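PDB 4MZD: nisin leader peptide-processing serine protease NisP from Lactococcus lactis subsp. lactis, which is a subtilisin-like serine protease that cleaves its own C-terminal region and probably removes the leader peptide from the nisin precursor. Local coordinates for residues Y85-P90 with D399-K404; W185-I190 with K229-Y234; S301-G304 with I308-P311. All coordinates share one frame; numbering follows the deposited sequence. Where two conformers were deposited one is given.

How the contacts relate
Contact 1 joins helix 83-87, early in the modelled chain, to the late helix 397-402, closing a loop of 308 residues within which the other two contacts follow in series. Contact 2 pairs helices 183-195 and 222-238; contact 3 joins the loop 301-304 to strand 308-311, which follows it at an end of the central sheet. Centres of contacts 1 and 2 are about 30 Å apart, those of 1 and 3 about 22 Å, and those of 2 and 3 about 23 Å; none touch. Contact 1 thus links early and late parts of the subtilisin-like domain at its partly exposed periphery, while contacts 2 and 3 lie in the buried interior around the sheet.

Contact 1. Residues Y85-P90 with D399-K404; sequences YALYQP and DLLNGK
Leu401 enters between Leu87 and Tyr88 with a fork of two methyls. Its CD1 packs on Leu87 CB at 4.0 Å, and its CD2 meets Tyr88 CB, also at 4.0 Å, so each branch has its own partner. The Leu401 side chain is buried, and this two-pronged fit is the compact part of the contact. It is wholly apolar: no hydrogen bond crosses between the segments, which bury 169 Å² and keep their backbones well separated, at 7.6 Å between the CA atoms of Leu87 and Leu401. The CD2 branch also lies obliquely to the Tyr88 ring, which turns away: with chi1 -170° the ring leaves opposite the backbone N, and its hydroxyl is carried to a hydrogen bond with Asp368 of helix 356-370. That bond ties the segment after helix 83-87 to one of the main helices of the subtilisin-like fold, while Leu401 belongs to the last turn of helix 397-402. The loose side, open to solvent, is formed by the far end of Leu87 together with the exposed Asn402. Here Leu87 CD1 comes no nearer than 4.2 Å to Asn402 OD1.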
loop_
_atom_site.group_PDB
_atom_site.type_symbol
_atom_site.label_atom_id
_atom_site.label_comp_id
_atom_site.label_asym_id
_atom_site.label_seq_id
_atom_site.Cartn_x
_atom_site.Cartn_y
_atom_site.Cartn_z
ATOM N N TYR A 85 -2.374 15.091 -14.783
ATOM C CA TYR A 85 -3.792 15.335 -14.535
ATOM C C TYR A 85 -4.520 15.791 -15.787
ATOM O O TYR A 85 -5.664 15.411 -16.012
ATOM C CB TYR A 85 -3.986 16.372 -13.434
ATOM C CG TYR A 85 -3.416 15.961 -12.106
ATOM C CD1 TYR A 85 -3.669 14.701 -11.578
ATOM C CD2 TYR A 85 -2.618 16.832 -11.383
ATOM C CE1 TYR A 85 -3.143 14.324 -10.362
ATOM C CE2 TYR A 85 -2.096 16.469 -10.165
ATOM C CZ TYR A 85 -2.365 15.216 -9.653
ATOM O OH TYR A 85 -1.833 14.858 -8.439
ATOM N N ALA A 86 -3.859 16.615 -16.592
ATOM C CA ALA A 86 -4.473 17.163 -17.792
ATOM C C ALA A 86 -4.570 16.133 -18.910
ATOM O O ALA A 86 -5.310 16.326 -19.871
ATOM C CB ALA A 86 -3.706 18.387 -18.267
ATOM N N LEU A 87 -3.824 15.043 -18.785
ATOM C CA LEU A 87 -3.771 14.041 -19.845
ATOM C C LEU A 87 -4.961 13.087 -19.860
ATOM O O LEU A 87 -5.323 12.575 -20.916
ATOM C CB LEU A 87 -2.471 13.237 -19.775
ATOM C CG LEU A 87 -1.181 14.027 -19.985
ATOM C CD1 LEU A 87 0.022 13.097 -19.938
ATOM C CD2 LEU A 87 -1.219 14.799 -21.296
ATOM N N TYR A 88 -5.559 12.836 -18.698
ATOM C CA TYR A 88 -6.633 11.854 -18.614
ATOM C C TYR A 88 -7.535 12.030 -17.395
ATOM O O TYR A 88 -7.057 12.233 -16.280
ATOM C CB TYR A 88 -6.067 10.426 -18.623
ATOM C CG TYR A 88 -7.163 9.408 -18.770
ATOM C CD1 TYR A 88 -7.815 9.259 -19.984
ATOM C CD2 TYR A 88 -7.577 8.626 -17.697
ATOM C CE1 TYR A 88 -8.843 8.364 -20.137
ATOM C CE2 TYR A 88 -8.607 7.716 -17.839
ATOM C CZ TYR A 88 -9.236 7.593 -19.067
ATOM O OH TYR A 88 -10.268 6.703 -19.242
ATOM N N GLN A 89 -8.841 11.932 -17.625
ATOM C CA GLN A 89 -9.846 11.966 -16.567
ATOM C C GLN A 89 -10.613 10.649 -16.579
ATOM O O GLN A 89 -11.228 10.305 -17.583
ATOM C CB GLN A 89 -10.816 13.127 -16.806
ATOM C CG GLN A 89 -12.146 12.989 -16.092
ATOM C CD GLN A 89 -12.002 13.045 -14.594
ATOM O OE1 GLN A 89 -11.281 13.891 -14.062
ATOM N NE2 GLN A 89 -12.683 12.141 -13.898
ATOM N N PRO A 90 -10.586 9.903 -15.463
ATOM C CA PRO A 90 -11.228 8.585 -15.463
ATOM C C PRO A 90 -12.751 8.629 -15.456
ATOM O O PRO A 90 -13.374 9.580 -14.974
ATOM C CB PRO A 90 -10.724 7.954 -14.161
ATOM C CG PRO A 90 -10.469 9.135 -13.267
ATOM C CD PRO A 90 -9.934 10.205 -14.176
ATOM N N ASP A 399 4.543 8.897 -18.335
ATOM C CA ASP A 399 5.056 7.806 -19.163
ATOM C C ASP A 399 4.037 6.677 -19.263
ATOM O O ASP A 399 3.843 6.089 -20.330
ATOM C CB ASP A 399 6.362 7.241 -18.604
ATOM C CG ASP A 399 7.541 8.168 -18.802
ATOM O OD1 ASP A 399 7.434 9.148 -19.570
ATOM O OD2 ASP A 399 8.595 7.895 -18.196
ATOM N N LEU A 400 3.387 6.379 -18.146
ATOM C CA LEU A 400 2.433 5.289 -18.105
ATOM C C LEU A 400 1.223 5.590 -18.989
ATOM O O LEU A 400 0.802 4.747 -19.781
ATOM C CB LEU A 400 2.005 5.049 -16.664
ATOM C CG LEU A 400 1.208 3.779 -16.409
ATOM C CD1 LEU A 400 1.998 2.561 -16.856
ATOM C CD2 LEU A 400 0.871 3.689 -14.935
ATOM N N LEU A 401 0.669 6.794 -18.859
ATOM C CA LEU A 401 -0.476 7.205 -19.668
ATOM C C LEU A 401 -0.129 7.233 -21.153
ATOM O O LEU A 401 -0.925 6.816 -21.993
ATOM C CB LEU A 401 -0.995 8.575 -19.224
ATOM C CG LEU A 401 -1.746 8.616 -17.889
ATOM C CD1 LEU A 401 -1.941 10.058 -17.432
ATOM C CD2 LEU A 401 -3.077 7.890 -17.986
ATOM N N ASN A 402 1.056 7.734 -21.480
ATOM C CA ASN A 402 1.481 7.791 -22.874
ATOM C C ASN A 402 1.721 6.409 -23.486
ATOM O O ASN A 402 1.516 6.216 -24.681
ATOM C CB ASN A 402 2.708 8.693 -23.030
ATOM C CG ASN A 402 2.366 10.164 -22.880
ATOM O OD1 ASN A 402 1.231 10.575 -23.129
ATOM N ND2 ASN A 402 3.345 10.966 -22.485
ATOM N N GLY A 403 2.156 5.457 -22.665
ATOM C CA GLY A 403 2.272 4.069 -23.081
ATOM C C GLY A 403 3.068 3.829 -24.354
ATOM O O GLY A 403 2.629 3.097 -25.244
ATOM N N LYS A 404 4.253 4.428 -24.435
ATOM C CA LYS A 404 5.108 4.268 -25.610
ATOM C C LYS A 404 5.405 2.803 -25.926
ATOM O O LYS A 404 5.431 2.401 -27.091
ATOM C CB LYS A 404 6.421 5.032 -25.425
ATOM C CG LYS A 404 7.494 4.669 -26.439
ATOM C CD LYS A 404 8.793 5.414 -26.169
ATOM C CE LYS A 404 9.889 4.970 -27.119
ATOM N NZ LYS A 404 9.456 5.094 -28.535
#

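Contact 2. Residues W185-I190 with K229-Y234; sequences WVARAI and KSAINY
In Ile190, chi1 of -69° sets CG2 opposite the backbone N and CG1 opposite the carbonyl carbon, which lays the CG2 methyl over the backbone of Ala231. The two helices belong to the alpha/beta subtilisin-like fold, where 183-195 and 222-238 run side by side: the short segments are 10° from parallel and their axes approach to 8.8 Å. Between them the chain passes through strand 200-210 of the central sheet, and Ile190 also packs on Ile99 of the neighbouring strand 95-100. Small residues allow the close approach. Ala187 and Ala231 have CA atoms 5.5 Å apart, and their CB methyls meet at 3.9 Å. Ala231 CB also touches the backbone of the other helix, lying 3.7 Å from Ala187 O. The fit is therefore methyl against methyl and methyl against carbonyl oxygen, with no hydrogen bond crossing the segments. Polar ties occur beyond this buried seam: Tyr234 OH bonds to Asp195, further along the first helix. On the Ile190 side the same pattern recurs, its CG2 being 4.1 Å from Ala231 CB and 3.6 Å from Ala231 O.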
loop_
_atom_site.group_PDB
_atom_site.type_symbol
_atom_site.label_atom_id
_atom_site.label_comp_id
_atom_site.label_asym_id
_atom_site.label_seq_id
_atom_site.Cartn_x
_atom_site.Cartn_y
_atom_site.Cartn_z
ATOM N N TRP A 185 -8.175 -12.307 7.520
ATOM C CA TRP A 185 -9.043 -11.174 7.224
ATOM C C TRP A 185 -8.649 -10.536 5.893
ATOM O O TRP A 185 -9.509 -10.180 5.085
ATOM C CB TRP A 185 -8.994 -10.108 8.317
ATOM C CG TRP A 185 -8.989 -10.550 9.745
ATOM C CD1 TRP A 185 -9.201 -11.806 10.254
ATOM C CD2 TRP A 185 -8.719 -9.702 10.857
ATOM N NE1 TRP A 185 -9.086 -11.774 11.629
ATOM C CE2 TRP A 185 -8.782 -10.493 12.019
ATOM C CE3 TRP A 185 -8.433 -8.335 10.982
ATOM C CZ2 TRP A 185 -8.560 -9.964 13.290
ATOM C CZ3 TRP A 185 -8.217 -7.809 12.240
ATOM C CH2 TRP A 185 -8.272 -8.624 13.377
ATOM N N VAL A 186 -7.347 -10.392 5.671
ATOM C CA VAL A 186 -6.856 -9.798 4.436
ATOM C C VAL A 186 -7.245 -10.642 3.224
ATOM O O VAL A 186 -7.680 -10.104 2.201
ATOM C CB VAL A 186 -5.333 -9.553 4.488
ATOM C CG1 VAL A 186 -4.819 -9.027 3.159
ATOM C CG2 VAL A 186 -4.985 -8.591 5.613
ATOM N N ALA A 187 -7.110 -11.961 3.341
ATOM C CA ALA A 187 -7.493 -12.850 2.250
ATOM C C ALA A 187 -8.978 -12.719 1.918
ATOM O O ALA A 187 -9.352 -12.648 0.749
ATOM C CB ALA A 187 -7.120 -14.306 2.571
ATOM N N ARG A 188 -9.819 -12.664 2.943
ATOM C CA ARG A 188 -11.249 -12.446 2.726
ATOM C C ARG A 188 -11.499 -11.106 2.036
ATOM O O ARG A 188 -12.366 -10.991 1.169
ATOM C CB ARG A 188 -12.026 -12.514 4.046
ATOM C CG ARG A 188 -12.310 -13.929 4.524
ATOM C CD ARG A 188 -13.246 -13.963 5.726
ATOM N NE ARG A 188 -12.642 -13.380 6.920
ATOM C CZ ARG A 188 -13.157 -12.360 7.603
ATOM N NH1 ARG A 188 -14.298 -11.805 7.217
ATOM N NH2 ARG A 188 -12.532 -11.894 8.676
ATOM N N ALA A 189 -10.745 -10.088 2.432
ATOM C CA ALA A 189 -10.889 -8.765 1.830
ATOM C C ALA A 189 -10.497 -8.756 0.359
ATOM O O ALA A 189 -11.150 -8.097 -0.454
ATOM C CB ALA A 189 -10.077 -7.734 2.603
ATOM N N ILE A 190 -9.434 -9.481 0.012
ATOM C CA ILE A 190 -9.012 -9.570 -1.382
ATOM C C ILE A 190 -10.120 -10.190 -2.229
ATOM O O ILE A 190 -10.471 -9.678 -3.292
ATOM C CB ILE A 190 -7.712 -10.390 -1.520
ATOM C CG1 ILE A 190 -6.528 -9.622 -0.914
ATOM C CG2 ILE A 190 -7.454 -10.738 -2.982
ATOM C CD1 ILE A 190 -5.287 -10.488 -0.688
ATOM N N LYS A 229 -2.025 -17.029 -1.367
ATOM C CA LYS A 229 -1.896 -17.441 -2.756
ATOM C C LYS A 229 -3.265 -17.737 -3.358
ATOM O O LYS A 229 -3.558 -17.334 -4.479
ATOM C CB LYS A 229 -0.983 -18.657 -2.894
ATOM C CG LYS A 229 -0.605 -18.943 -4.338
ATOM C CD LYS A 229 -0.143 -20.369 -4.526
ATOM C CE LYS A 229 1.132 -20.643 -3.776
ATOM N NZ LYS A 229 1.661 -21.964 -4.207
ATOM N N SER A 230 -4.101 -18.442 -2.606
ATOM C CA SER A 230 -5.435 -18.778 -3.078
ATOM C C SER A 230 -6.273 -17.522 -3.336
ATOM O O SER A 230 -6.984 -17.428 -4.338
ATOM C CB SER A 230 -6.135 -19.682 -2.063
ATOM O OG SER A 230 -7.413 -20.063 -2.526
ATOM N N ALA A 231 -6.188 -16.556 -2.427
ATOM C CA ALA A 231 -6.952 -15.325 -2.580
ATOM C C ALA A 231 -6.476 -14.516 -3.785
ATOM O O ALA A 231 -7.285 -13.964 -4.543
ATOM C CB ALA A 231 -6.886 -14.490 -1.303
ATOM N N ILE A 232 -5.164 -14.448 -3.964
ATOM C CA ILE A 232 -4.582 -13.727 -5.087
ATOM C C ILE A 232 -4.894 -14.400 -6.422
ATOM O O ILE A 232 -5.178 -13.725 -7.414
ATOM C CB ILE A 232 -3.070 -13.552 -4.888
ATOM C CG1 ILE A 232 -2.824 -12.552 -3.761
ATOM C CG2 ILE A 232 -2.394 -13.094 -6.174
ATOM C CD1 ILE A 232 -1.447 -12.620 -3.192
ATOM N N ASN A 233 -4.852 -15.729 -6.446
ATOM C CA ASN A 233 -5.235 -16.466 -7.643
ATOM C C ASN A 233 -6.689 -16.211 -7.995
ATOM O O ASN A 233 -7.039 -16.089 -9.161
ATOM C CB ASN A 233 -4.990 -17.962 -7.463
ATOM C CG ASN A 233 -3.527 -18.328 -7.595
ATOM O OD1 ASN A 233 -2.741 -17.587 -8.185
ATOM N ND2 ASN A 233 -3.153 -19.480 -7.056
ATOM N N TYR A 234 -7.532 -16.124 -6.975
ATOM C CA TYR A 234 -8.937 -15.836 -7.198
ATOM C C TYR A 234 -9.122 -14.435 -7.772
ATOM O O TYR A 234 -9.865 -14.237 -8.731
ATOM C CB TYR A 234 -9.723 -15.985 -5.903
ATOM C CG TYR A 234 -11.190 -15.726 -6.088
ATOM C CD1 TYR A 234 -12.000 -16.668 -6.711
ATOM C CD2 TYR A 234 -11.768 -14.534 -5.659
ATOM C CE1 TYR A 234 -13.339 -16.439 -6.897
ATOM C CE2 TYR A 234 -13.121 -14.299 -5.837
ATOM C CZ TYR A 234 -13.902 -15.261 -6.459
ATOM O OH TYR A 234 -15.248 -15.067 -6.661
#

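Contact 3. Residues S301-G304 with I308-P311; sequences SNIG and IYAP
Tyr309 reaches from strand 308-311 to the backbone of the preceding loop, where its hydroxyl accepts a hydrogen bond from Gly304 N. The bond is 3.0 Å from Gly304 N to Tyr309 OH and moderately straight, with 155° at the hydrogen. Chi1 of -64° places the ring opposite the carbonyl carbon of Tyr309, and the whole tyrosine side chain bridges the gap between two backbones whose CA atoms, at Ile303 and Tyr309, are 9.3 Å apart.

A second polar group belongs to the loop itself. Ser301 OG donates to Asn302 O across 2.7 Å, meeting a lone pair of that oxygen in the carbonyl plane, and the same OG is also bonded to Asn352 and Gly290. The Asn302 side chain turns off to bond with the backbone N atoms of Asp249 and Leu251 and with Tyr208 and Asp277, which fixes both ends of its amide.

Apolar and edge contacts complete the account. Asn302 O and Ser301 OG lie at the edge of the Tyr309 ring, near its plane; Asn302 O is 4.1 Å from CE1 of Tyr309. The Ile303 side chain crosses the tyrosine at a slant, its CG2 methyl 3.6 Å from Tyr309 OH.

The loop follows strand 286-291, which pairs in parallel with strand 308-311, so the tyrosine ties the connecting loop back to the strand it leads into, within the central sheet of a subtilisin-like fold. Asn352, which holds Ser301, directly precedes the predicted charge-relay Ser353, whose side chain is about 11 Å from that of Ser301.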
loop_
_atom_site.group_PDB
_atom_site.type_symbol
_atom_site.label_atom_id
_atom_site.label_comp_id
_atom_site.label_asym_id
_atom_site.label_seq_id
_atom_site.Cartn_x
_atom_site.Cartn_y
_atom_site.Cartn_z
ATOM N N SER A 301 12.950 1.695 3.430
ATOM C CA SER A 301 12.270 0.776 2.519
ATOM C C SER A 301 12.999 -0.547 2.341
ATOM O O SER A 301 14.223 -0.585 2.184
ATOM C CB SER A 301 12.074 1.412 1.146
ATOM O OG SER A 301 11.338 0.543 0.295
ATOM N N ASN A 302 12.241 -1.635 2.343
ATOM C CA ASN A 302 12.782 -2.880 1.844
ATOM C C ASN A 302 13.120 -2.713 0.366
ATOM O O ASN A 302 12.620 -1.806 -0.316
ATOM C CB ASN A 302 11.777 -4.011 2.020
ATOM C CG ASN A 302 11.629 -4.463 3.462
ATOM O OD1 ASN A 302 12.229 -3.906 4.386
ATOM N ND2 ASN A 302 10.826 -5.497 3.659
ATOM N N ILE A 303 13.970 -3.604 -0.122
ATOM C CA ILE A 303 14.444 -3.547 -1.491
ATOM C C ILE A 303 14.095 -4.851 -2.191
ATOM O O ILE A 303 14.392 -5.933 -1.681
ATOM C CB ILE A 303 15.980 -3.331 -1.547
ATOM C CG1 ILE A 303 16.400 -2.108 -0.721
ATOM C CG2 ILE A 303 16.463 -3.228 -2.991
ATOM C CD1 ILE A 303 16.812 -2.439 0.702
ATOM N N GLY A 304 13.453 -4.743 -3.349
ATOM C CA GLY A 304 13.143 -5.901 -4.170
ATOM C C GLY A 304 13.523 -5.640 -5.615
ATOM O O GLY A 304 13.191 -4.591 -6.164
ATOM N N ILE A 308 8.501 -1.954 -8.153
ATOM C CA ILE A 308 8.476 -0.581 -8.624
ATOM C C ILE A 308 8.526 0.308 -7.389
ATOM O O ILE A 308 8.074 -0.099 -6.313
ATOM C CB ILE A 308 7.225 -0.293 -9.475
ATOM C CG1 ILE A 308 7.288 1.112 -10.079
ATOM C CG2 ILE A 308 5.952 -0.486 -8.661
ATOM C CD1 ILE A 308 6.185 1.384 -11.081
ATOM N N TYR A 309 9.083 1.505 -7.533
ATOM C CA TYR A 309 9.241 2.412 -6.403
ATOM C C TYR A 309 8.500 3.717 -6.649
ATOM O O TYR A 309 8.400 4.183 -7.784
ATOM C CB TYR A 309 10.728 2.680 -6.137
ATOM C CG TYR A 309 11.471 1.428 -5.728
ATOM C CD1 TYR A 309 11.689 1.130 -4.388
ATOM C CD2 TYR A 309 11.925 0.526 -6.683
ATOM C CE1 TYR A 309 12.348 -0.023 -4.013
ATOM C CE2 TYR A 309 12.579 -0.632 -6.317
ATOM C CZ TYR A 309 12.782 -0.903 -4.981
ATOM O OH TYR A 309 13.435 -2.052 -4.597
ATOM N N ALA A 310 7.966 4.298 -5.583
ATOM C CA ALA A 310 7.310 5.594 -5.687
ATOM C C ALA A 310 7.544 6.363 -4.388
ATOM O O ALA A 310 7.981 5.789 -3.389
ATOM C CB ALA A 310 5.824 5.422 -5.977
ATOM N N PRO A 311 7.279 7.677 -4.391
ATOM C CA PRO A 311 7.644 8.462 -3.204
ATOM C C PRO A 311 6.955 8.031 -1.908
ATOM O O PRO A 311 5.723 8.001 -1.826
ATOM C CB PRO A 311 7.259 9.891 -3.603
ATOM C CG PRO A 311 7.452 9.895 -5.091
ATOM C CD PRO A 311 6.937 8.544 -5.532
#